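Local atomic coordinates of putative hexose oxidase (PDB entry 5AWV), a protein that probably oxidises the sugar of glycopeptide antibiotics such as teicoplanin, which it binds beside a covalently attached FAD. Residues A85-G90 with I105-L110; H91-F96 with N472-D477. All coordinates share one frame; numbering follows the deposited sequence.

Interaction 1: residues A85-G90 with I105-L110. With FAD (flavin-adenine dinucleotide), chain M.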
loop_
_atom_site.group_PDB
_atom_site.type_symbol
_atom_site.label_atom_id
_atom_site.label_comp_id
_atom_site.label_asym_id
_atom_site.label_seq_id
_atom_site.Cartn_x
_atom_site.Cartn_y
_atom_site.Cartn_z
ATOM N N ALA A 85 6.548 -5.685 15.323
ATOM C CA ALA A 85 5.823 -5.324 14.108
ATOM C C ALA A 85 6.824 -4.674 13.124
ATOM O O ALA A 85 7.764 -4.008 13.560
ATOM C CB ALA A 85 4.704 -4.381 14.447
ATOM N N VAL A 86 6.646 -4.913 11.837
ATOM C CA VAL A 86 7.512 -4.360 10.789
ATOM C C VAL A 86 6.849 -3.063 10.329
ATOM O O VAL A 86 5.639 -2.981 10.292
ATOM C CB VAL A 86 7.638 -5.299 9.556
ATOM C CG1 VAL A 86 8.558 -4.681 8.504
ATOM C CG2 VAL A 86 8.074 -6.672 10.025
ATOM N N ARG A 87 7.639 -2.021 10.090
ATOM C CA ARG A 87 7.144 -0.857 9.387
ATOM C C ARG A 87 7.926 -0.622 8.111
ATOM O O ARG A 87 9.103 -0.521 8.122
ATOM C CB ARG A 87 7.187 0.393 10.225
ATOM C CG ARG A 87 6.172 1.428 9.739
ATOM C CD ARG A 87 6.483 2.776 10.167
ATOM N NE ARG A 87 6.546 3.064 11.625
ATOM C CZ ARG A 87 5.577 3.349 12.469
ATOM N NH1 ARG A 87 4.326 3.262 12.164
ATOM N NH2 ARG A 87 5.927 3.759 13.712
ATOM N N SER A 88 7.218 -0.493 7.008
ATOM C CA SER A 88 7.845 -0.131 5.748
ATOM C C SER A 88 7.424 1.292 5.437
ATOM O O SER A 88 8.149 2.240 5.774
ATOM C CB SER A 88 7.466 -1.146 4.691
ATOM O OG SER A 88 8.105 -2.391 4.972
ATOM N N GLY A 89 6.241 1.497 4.849
ATOM C CA GLY A 89 5.829 2.887 4.562
ATOM C C GLY A 89 5.005 3.573 5.622
ATOM O O GLY A 89 4.858 4.790 5.584
ATOM N N GLY A 90 4.451 2.841 6.601
ATOM C CA GLY A 90 3.708 3.483 7.655
ATOM C C GLY A 90 2.258 3.784 7.319
ATOM O O GLY A 90 1.594 4.342 8.151
ATOM N N ILE A 105 9.734 -2.296 16.917
ATOM C CA ILE A 105 9.437 -2.083 15.488
ATOM C C ILE A 105 10.667 -2.388 14.662
ATOM O O ILE A 105 11.740 -1.868 14.949
ATOM C CB ILE A 105 8.934 -0.641 15.249
ATOM C CG1 ILE A 105 7.661 -0.464 16.018
ATOM C CG2 ILE A 105 8.720 -0.407 13.746
ATOM C CD1 ILE A 105 7.057 0.908 15.957
ATOM N N ILE A 106 10.577 -3.313 13.712
ATOM C CA ILE A 106 11.590 -3.441 12.718
ATOM C C ILE A 106 11.222 -2.478 11.544
ATOM O O ILE A 106 10.261 -2.710 10.804
ATOM C CB ILE A 106 11.767 -4.878 12.239
ATOM C CG1 ILE A 106 12.139 -5.756 13.468
ATOM C CG2 ILE A 106 12.825 -4.948 11.170
ATOM C CD1 ILE A 106 12.235 -7.243 13.169
ATOM N N ASP A 107 12.053 -1.457 11.379
ATOM C CA ASP A 107 11.797 -0.375 10.461
ATOM C C ASP A 107 12.644 -0.594 9.219
ATOM O O ASP A 107 13.861 -0.719 9.310
ATOM C CB ASP A 107 12.090 0.970 11.124
ATOM C CG ASP A 107 11.691 2.168 10.229
ATOM O OD1 ASP A 107 12.102 2.176 9.036
ATOM O OD2 ASP A 107 10.924 3.026 10.718
ATOM N N MET A 108 11.999 -0.666 8.057
ATOM C CA MET A 108 12.658 -1.017 6.796
ATOM C C MET A 108 13.165 0.131 5.945
ATOM O O MET A 108 13.584 -0.100 4.767
ATOM C CB MET A 108 11.745 -1.865 5.949
ATOM C CG MET A 108 11.109 -3.076 6.668
ATOM S SD MET A 108 12.224 -4.346 7.309
ATOM C CE MET A 108 12.241 -5.369 5.900
ATOM N N SER A 109 13.198 1.307 6.526
ATOM C CA SER A 109 13.552 2.580 5.861
ATOM C C SER A 109 14.859 2.507 5.050
ATOM O O SER A 109 14.975 3.149 3.968
ATOM C CB SER A 109 13.773 3.686 6.882
ATOM O OG SER A 109 12.632 4.174 7.521
ATOM N N LEU A 110 15.848 1.778 5.567
ATOM C CA LEU A 110 17.128 1.647 4.860
ATOM C C LEU A 110 17.093 0.689 3.680
ATOM O O LEU A 110 18.027 0.727 2.877
ATOM C CB LEU A 110 18.246 1.278 5.846
ATOM C CG LEU A 110 18.560 2.239 6.990
ATOM C CD1 LEU A 110 19.602 1.642 7.896
ATOM C CD2 LEU A 110 19.086 3.576 6.514
HETATM P PA FAD M . 2.937 -0.230 7.052
HETATM O O1A FAD M . 2.028 0.506 8.014
HETATM O O2A FAD M . 4.383 -0.044 7.090
HETATM O O5B FAD M . 2.617 -1.778 7.076
HETATM C C5B FAD M . 1.258 -2.325 6.966
HETATM C C4B FAD M . 1.225 -3.722 7.503
HETATM O O4B FAD M . 2.075 -4.626 6.787
HETATM C C3B FAD M . 1.616 -3.890 8.980
HETATM O O3B FAD M . 0.967 -5.002 9.642
HETATM C C2B FAD M . 3.085 -4.125 8.808
HETATM O O2B FAD M . 3.616 -4.709 9.950
HETATM C C1B FAD M . 3.162 -4.988 7.592
HETATM N N9A FAD M . 4.438 -4.855 6.928
HETATM C C8A FAD M . 5.075 -3.764 6.484
HETATM N N7A FAD M . 6.220 -4.074 5.839
HETATM C C5A FAD M . 6.326 -5.396 5.840
HETATM C C6A FAD M . 7.341 -6.371 5.387
HETATM N N6A FAD M . 8.436 -5.904 4.793
HETATM N N1A FAD M . 7.064 -7.694 5.583
HETATM C C2A FAD M . 5.932 -8.109 6.225
HETATM N N3A FAD M . 4.973 -7.273 6.709
HETATM C C4A FAD M . 5.177 -5.932 6.571
HETATM N N1 FAD M . -3.895 0.830 -1.312
HETATM C C2 FAD M . -4.183 0.538 -2.615
HETATM O O2 FAD M . -4.180 -0.658 -2.986
HETATM N N3 FAD M . -4.439 1.489 -3.527
HETATM C C4 FAD M . -4.301 2.802 -3.250
HETATM O O4 FAD M . -4.500 3.678 -4.121
HETATM C C4X FAD M . -3.956 3.198 -1.878
HETATM N N5 FAD M . -3.800 4.516 -1.503
HETATM C C5X FAD M . -3.383 4.883 -0.252
HETATM C C6 FAD M . -3.179 6.252 0.022
HETATM C C7 FAD M . -2.847 6.547 1.371
HETATM C C7M FAD M . -2.647 8.033 1.766
HETATM C C8 FAD M . -2.625 5.485 2.431
HETATM C C8M FAD M . -2.011 5.817 3.770
HETATM C C9 FAD M . -2.785 4.133 2.054
HETATM C C9A FAD M . -3.176 3.805 0.789
HETATM N N10 FAD M . -3.375 2.460 0.376
HETATM C C10 FAD M . -3.724 2.119 -0.921
HETATM C "C1'" FAD M . -3.234 1.336 1.359
HETATM C "C2'" FAD M . -1.896 0.701 1.333
HETATM O "O2'" FAD M . -1.893 -0.173 0.220
HETATM C "C3'" FAD M . -1.843 -0.091 2.586
HETATM O "O3'" FAD M . -2.025 0.855 3.642
HETATM C "C4'" FAD M . -0.470 -0.805 2.716
HETATM O "O4'" FAD M . -0.654 -1.891 3.629
HETATM C "C5'" FAD M . 0.528 0.167 3.292
HETATM O "O5'" FAD M . 1.844 -0.420 3.309
HETATM P P FAD M . 2.982 0.295 4.121
HETATM O O1P FAD M . 4.237 -0.405 3.932
HETATM O O2P FAD M . 3.050 1.775 3.861
HETATM O O3P FAD M . 2.350 0.206 5.590
HETATM O O HOH W 1 9.260 3.160 12.731
#
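Ala85, Val86 and Arg87 run parallel to Ile105, Ile106 and Asp107, and the backbones bond in the staggered way of a parallel sheet. Ile106 N gives to Ala85 O (2.9 Å), Arg87 N to Ile106 O, and Met108 N to Arg87 O at 2.9 Å, nearly straight (167° at the hydrogen). The Arg87 side chain leaves the opposite sheet face from Val86 and runs past the cofactor to a set of polar partners. Its CB packs on Ile105 CG2 at 3.9 Å. CG, anti to the backbone N (chi1 -156°), passes FAD O2A at 3.5 Å. A bend at chi3 (-61°) then turns the guanidinium back along the strands, where NH2 passes Ile105 CD1 at 3.8 Å. NE gives to a water 2.9 Å away that lies at the edge of the guanidinium, in its plane, and in turn donates to Asp107 OD2, so these opposite charges meet through solvent. Beyond the pair, NH1 forms a salt bridge with Asp98, NH2 bonds Leu45 O, and Asp107 OD2 also forms a salt bridge with Arg48. Asp107 OD1 closes an Asx turn with Ser109 N and also accepts from Ser109 OG. On the sheet face of Val86 and Ile106, Val86 CG1 touches Met108 CG at 3.5 Å. Past the strand end the chain becomes a phosphate-binding loop of the FAD-linked oxidase fold: Ser88 N and Gly90 N both grip O2A, Gly89 N holds O1P, and Ser88 OG gives to adenine N7A at 2.7 Å. Val86 O receives the ribose O2B hydroxyl. Strand 84-87 is the outermost of its sheet in this chain; 104-107 lies between it and strand 60-63, with helix 67-80 packed on Ile106 and strand 223-229 reaching Val86 and Met108.

Interaction 2: residues H91-F96 with N472-D477. With FAD (flavin-adenine dinucleotide), chain M; N1L (2-amino-2-deoxy-beta-D-glucopyranuronic acid), chain B.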
loop_
_atom_site.group_PDB
_atom_site.type_symbol
_atom_site.label_atom_id
_atom_site.label_comp_id
_atom_site.label_asym_id
_atom_site.label_seq_id
_atom_site.Cartn_x
_atom_site.Cartn_y
_atom_site.Cartn_z
ATOM N N HIS A 91 1.733 3.317 6.187
ATOM C CA HIS A 91 0.389 3.645 5.809
ATOM C C HIS A 91 -0.728 2.788 6.321
ATOM O O HIS A 91 -1.888 3.045 6.032
ATOM C CB HIS A 91 0.282 3.799 4.277
ATOM C CG HIS A 91 0.528 5.210 3.864
ATOM N ND1 HIS A 91 -0.510 6.171 3.711
ATOM C CD2 HIS A 91 1.708 5.858 3.772
ATOM C CE1 HIS A 91 0.113 7.326 3.424
ATOM N NE2 HIS A 91 1.423 7.171 3.492
ATOM N N CYS A 92 -0.431 1.833 7.193
ATOM C CA CYS A 92 -1.496 0.993 7.744
ATOM C C CYS A 92 -2.747 1.768 8.177
ATOM O O CYS A 92 -2.631 2.753 8.932
ATOM C CB CYS A 92 -0.973 0.195 8.981
ATOM S SG CYS A 92 -2.051 -1.221 9.361
ATOM N N PHE A 93 -3.926 1.296 7.771
ATOM C CA PHE A 93 -5.245 1.903 8.116
ATOM C C PHE A 93 -5.624 1.571 9.551
ATOM O O PHE A 93 -6.543 2.208 10.107
ATOM C CB PHE A 93 -6.413 1.386 7.277
ATOM C CG PHE A 93 -6.531 2.011 5.913
ATOM C CD1 PHE A 93 -5.454 2.630 5.299
ATOM C CD2 PHE A 93 -7.719 1.885 5.223
ATOM C CE1 PHE A 93 -5.565 3.153 4.057
ATOM C CE2 PHE A 93 -7.877 2.445 3.994
ATOM C CZ PHE A 93 -6.797 3.058 3.385
ATOM N N GLU A 94 -4.906 0.622 10.134
ATOM C CA GLU A 94 -5.186 0.106 11.480
ATOM C C GLU A 94 -3.950 0.210 12.372
ATOM O O GLU A 94 -2.886 0.613 11.952
ATOM C CB GLU A 94 -5.707 -1.358 11.437
ATOM C CG GLU A 94 -7.201 -1.454 11.292
ATOM C CD GLU A 94 -7.952 -0.940 12.518
ATOM O OE1 GLU A 94 -7.281 -0.562 13.508
ATOM O OE2 GLU A 94 -9.182 -0.938 12.475
ATOM N N ASP A 95 -4.127 -0.140 13.639
ATOM C CA ASP A 95 -3.064 -0.088 14.676
ATOM C C ASP A 95 -2.129 -1.298 14.683
ATOM O O ASP A 95 -1.618 -1.666 15.743
ATOM C CB ASP A 95 -3.686 0.020 16.076
ATOM C CG ASP A 95 -4.368 -1.275 16.511
ATOM O OD1 ASP A 95 -4.585 -2.238 15.666
ATOM O OD2 ASP A 95 -4.691 -1.305 17.719
ATOM N N PHE A 96 -1.821 -1.859 13.528
ATOM C CA PHE A 96 -1.046 -3.086 13.493
ATOM C C PHE A 96 0.401 -2.834 13.918
ATOM O O PHE A 96 1.060 -3.735 14.447
ATOM C CB PHE A 96 -1.032 -3.719 12.118
ATOM C CG PHE A 96 -2.377 -4.124 11.572
ATOM C CD1 PHE A 96 -3.545 -4.182 12.352
ATOM C CD2 PHE A 96 -2.465 -4.526 10.246
ATOM C CE1 PHE A 96 -4.735 -4.620 11.798
ATOM C CE2 PHE A 96 -3.678 -4.948 9.701
ATOM C CZ PHE A 96 -4.832 -4.978 10.467
ATOM N N ASN A 472 -5.806 -4.603 2.249
ATOM C CA ASN A 472 -5.016 -3.358 2.368
ATOM C C ASN A 472 -5.743 -2.163 2.897
ATOM O O ASN A 472 -5.096 -1.130 3.229
ATOM C CB ASN A 472 -4.295 -3.010 1.047
ATOM C CG ASN A 472 -2.853 -3.456 0.997
ATOM O OD1 ASN A 472 -2.193 -3.621 2.016
ATOM N ND2 ASN A 472 -2.353 -3.631 -0.210
ATOM N N TYR A 473 -7.066 -2.316 3.005
ATOM C CA TYR A 473 -7.910 -1.393 3.789
ATOM C C TYR A 473 -8.469 -2.036 5.055
ATOM O O TYR A 473 -9.708 -2.158 5.257
ATOM C CB TYR A 473 -9.084 -0.965 2.917
ATOM C CG TYR A 473 -8.808 -0.248 1.660
ATOM C CD1 TYR A 473 -7.597 0.396 1.384
ATOM C CD2 TYR A 473 -9.802 -0.298 0.630
ATOM C CE1 TYR A 473 -7.381 1.023 0.156
ATOM C CE2 TYR A 473 -9.613 0.370 -0.605
ATOM C CZ TYR A 473 -8.416 1.046 -0.845
ATOM O OH TYR A 473 -8.271 1.710 -2.131
ATOM N N PRO A 474 -7.570 -2.514 5.897
ATOM C CA PRO A 474 -8.038 -3.257 7.071
ATOM C C PRO A 474 -8.932 -2.405 8.005
ATOM O O PRO A 474 -8.694 -1.229 8.204
ATOM C CB PRO A 474 -6.787 -3.648 7.778
ATOM C CG PRO A 474 -5.840 -2.529 7.425
ATOM C CD PRO A 474 -6.152 -2.179 5.997
ATOM N N ASP A 475 -9.898 -3.067 8.562
ATOM C CA ASP A 475 -10.899 -2.462 9.480
ATOM C C ASP A 475 -11.253 -3.496 10.597
ATOM O O ASP A 475 -11.981 -4.445 10.337
ATOM C CB ASP A 475 -12.123 -2.171 8.687
ATOM C CG ASP A 475 -13.289 -1.606 9.552
ATOM O OD1 ASP A 475 -13.083 -1.243 10.746
ATOM O OD2 ASP A 475 -14.389 -1.494 8.953
ATOM N N SER A 476 -10.690 -3.288 11.803
ATOM C CA SER A 476 -10.951 -4.087 13.003
ATOM C C SER A 476 -12.406 -4.214 13.389
ATOM O O SER A 476 -12.742 -5.185 14.038
ATOM C CB SER A 476 -10.218 -3.466 14.205
ATOM O OG SER A 476 -8.885 -3.814 13.900
ATOM N N ASP A 477 -13.280 -3.308 12.882
ATOM C CA ASP A 477 -14.680 -3.368 13.154
ATOM C C ASP A 477 -15.277 -4.603 12.548
ATOM O O ASP A 477 -16.348 -5.090 13.034
ATOM C CB ASP A 477 -15.470 -2.156 12.622
ATOM C CG ASP A 477 -15.057 -0.835 13.211
ATOM O OD1 ASP A 477 -14.243 -0.703 14.147
ATOM O OD2 ASP A 477 -15.577 0.146 12.698
HETATM P PA FAD M . 2.937 -0.230 7.052
HETATM O O1A FAD M . 2.028 0.506 8.014
HETATM O O2A FAD M . 4.383 -0.044 7.090
HETATM O O5B FAD M . 2.617 -1.778 7.076
HETATM C C5B FAD M . 1.258 -2.325 6.966
HETATM C C4B FAD M . 1.225 -3.722 7.503
HETATM O O4B FAD M . 2.075 -4.626 6.787
HETATM C C3B FAD M . 1.616 -3.890 8.980
HETATM O O3B FAD M . 0.967 -5.002 9.642
HETATM C C2B FAD M . 3.085 -4.125 8.808
HETATM O O2B FAD M . 3.616 -4.709 9.950
HETATM C C1B FAD M . 3.162 -4.988 7.592
HETATM N N9A FAD M . 4.438 -4.855 6.928
HETATM C C8A FAD M . 5.075 -3.764 6.484
HETATM N N7A FAD M . 6.220 -4.074 5.839
HETATM C C5A FAD M . 6.326 -5.396 5.840
HETATM C C6A FAD M . 7.341 -6.371 5.387
HETATM N N6A FAD M . 8.436 -5.904 4.793
HETATM N N1A FAD M . 7.064 -7.694 5.583
HETATM C C2A FAD M . 5.932 -8.109 6.225
HETATM N N3A FAD M . 4.973 -7.273 6.709
HETATM C C4A FAD M . 5.177 -5.932 6.571
HETATM N N1 FAD M . -3.895 0.830 -1.312
HETATM C C2 FAD M . -4.183 0.538 -2.615
HETATM O O2 FAD M . -4.180 -0.658 -2.986
HETATM N N3 FAD M . -4.439 1.489 -3.527
HETATM C C4 FAD M . -4.301 2.802 -3.250
HETATM O O4 FAD M . -4.500 3.678 -4.121
HETATM C C4X FAD M . -3.956 3.198 -1.878
HETATM N N5 FAD M . -3.800 4.516 -1.503
HETATM C C5X FAD M . -3.383 4.883 -0.252
HETATM C C6 FAD M . -3.179 6.252 0.022
HETATM C C7 FAD M . -2.847 6.547 1.371
HETATM C C7M FAD M . -2.647 8.033 1.766
HETATM C C8 FAD M . -2.625 5.485 2.431
HETATM C C8M FAD M . -2.011 5.817 3.770
HETATM C C9 FAD M . -2.785 4.133 2.054
HETATM C C9A FAD M . -3.176 3.805 0.789
HETATM N N10 FAD M . -3.375 2.460 0.376
HETATM C C10 FAD M . -3.724 2.119 -0.921
HETATM C "C1'" FAD M . -3.234 1.336 1.359
HETATM C "C2'" FAD M . -1.896 0.701 1.333
HETATM O "O2'" FAD M . -1.893 -0.173 0.220
HETATM C "C3'" FAD M . -1.843 -0.091 2.586
HETATM O "O3'" FAD M . -2.025 0.855 3.642
HETATM C "C4'" FAD M . -0.470 -0.805 2.716
HETATM O "O4'" FAD M . -0.654 -1.891 3.629
HETATM C "C5'" FAD M . 0.528 0.167 3.292
HETATM O "O5'" FAD M . 1.844 -0.420 3.309
HETATM P P FAD M . 2.982 0.295 4.121
HETATM O O1P FAD M . 4.237 -0.405 3.932
HETATM O O2P FAD M . 3.050 1.775 3.861
HETATM O O3P FAD M . 2.350 0.206 5.590
HETATM C C1 N1L B . -6.412 8.071 0.618
HETATM C C2 N1L B . -7.596 7.952 1.708
HETATM C C3 N1L B . -7.823 6.506 2.191
HETATM C C4 N1L B . -8.075 5.657 0.964
HETATM C C5 N1L B . -6.786 5.621 0.099
HETATM C C6 N1L B . -6.897 4.663 -1.115
HETATM N N2 N1L B . -7.391 8.791 2.887
HETATM O O3 N1L B . -9.037 6.406 3.079
HETATM O O4 N1L B . -8.544 4.265 1.344
HETATM O O5 N1L B . -6.526 6.979 -0.437
HETATM O O6B N1L B . -7.422 5.255 -2.298
HETATM O O6A N1L B . -7.790 3.652 -0.865
HETATM O O HOH W 2 -3.627 -0.446 5.379
HETATM O O HOH W 3 -7.219 -2.960 15.699
#
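With CG anti to the carbonyl carbon in both (chi1 -80° and -61°), Phe93 and Tyr473 lie side by side and point the same way, toward the substrate pocket of this FAD-linked oxidase of the berberine-bridge type. Their planes differ by only 6° but are slid apart, with centroids 5.1 Å distant, so the rings barely overlap, and Phe93 CE2 comes within 3.3 Å of Tyr473 CD1. The edge of Phe93 also faces the flavin, CE1 lying 3.6 Å from FAD C9, and O4 of the bound aminoglucuronic acid; Tyr473 presents a face to that same sugar oxygen, while its OH bonds Tyr165. On the flavin itself, His91 ND1 is covalently joined to FAD C8M (1.5 Å); Cys151 is the second covalent tether. Pro474 wedges between Phe93 CB and the ring of Phe96, whose CZ touches Pro474 CB at 3.6 Å. Farther along, Ser476 N gives to Glu94 OE2 at 2.9 Å, approaching from above the carboxylate plane. Asp475 brings a like charge close to Glu94, probably eased by its salt bridge to Lys365. Asn472 OD1 receives FAD O4', and Asn472 O sits over the centre of the Phe93 ring. That carbonyl oxygen also accepts, at 2.7 Å, from a water that takes the Phe93 N-H and bonds FAD O3'.

In the fold
Segments 85-90 and 91-96 are consecutive, so interactions 1 and 2 divide one run of chain along the FAD: the first holds adenine, ribose and diphosphate, and the second continues along the diphosphate to the ribityl chain and flavin. Both are buried, but interaction 2 lies nearer the middle of the chain, about 10 Å from its centre against about 17 Å. Interaction 1 is sheet chemistry between neighbouring strands of the FAD-binding domain, carried by regular backbone bonds. Interaction 2 joins loops some 375 residues apart in sequence through aromatic, proline and carboxylate contacts. The two meet where Ala85 CB packs against Phe96 O, at 3.7 Å.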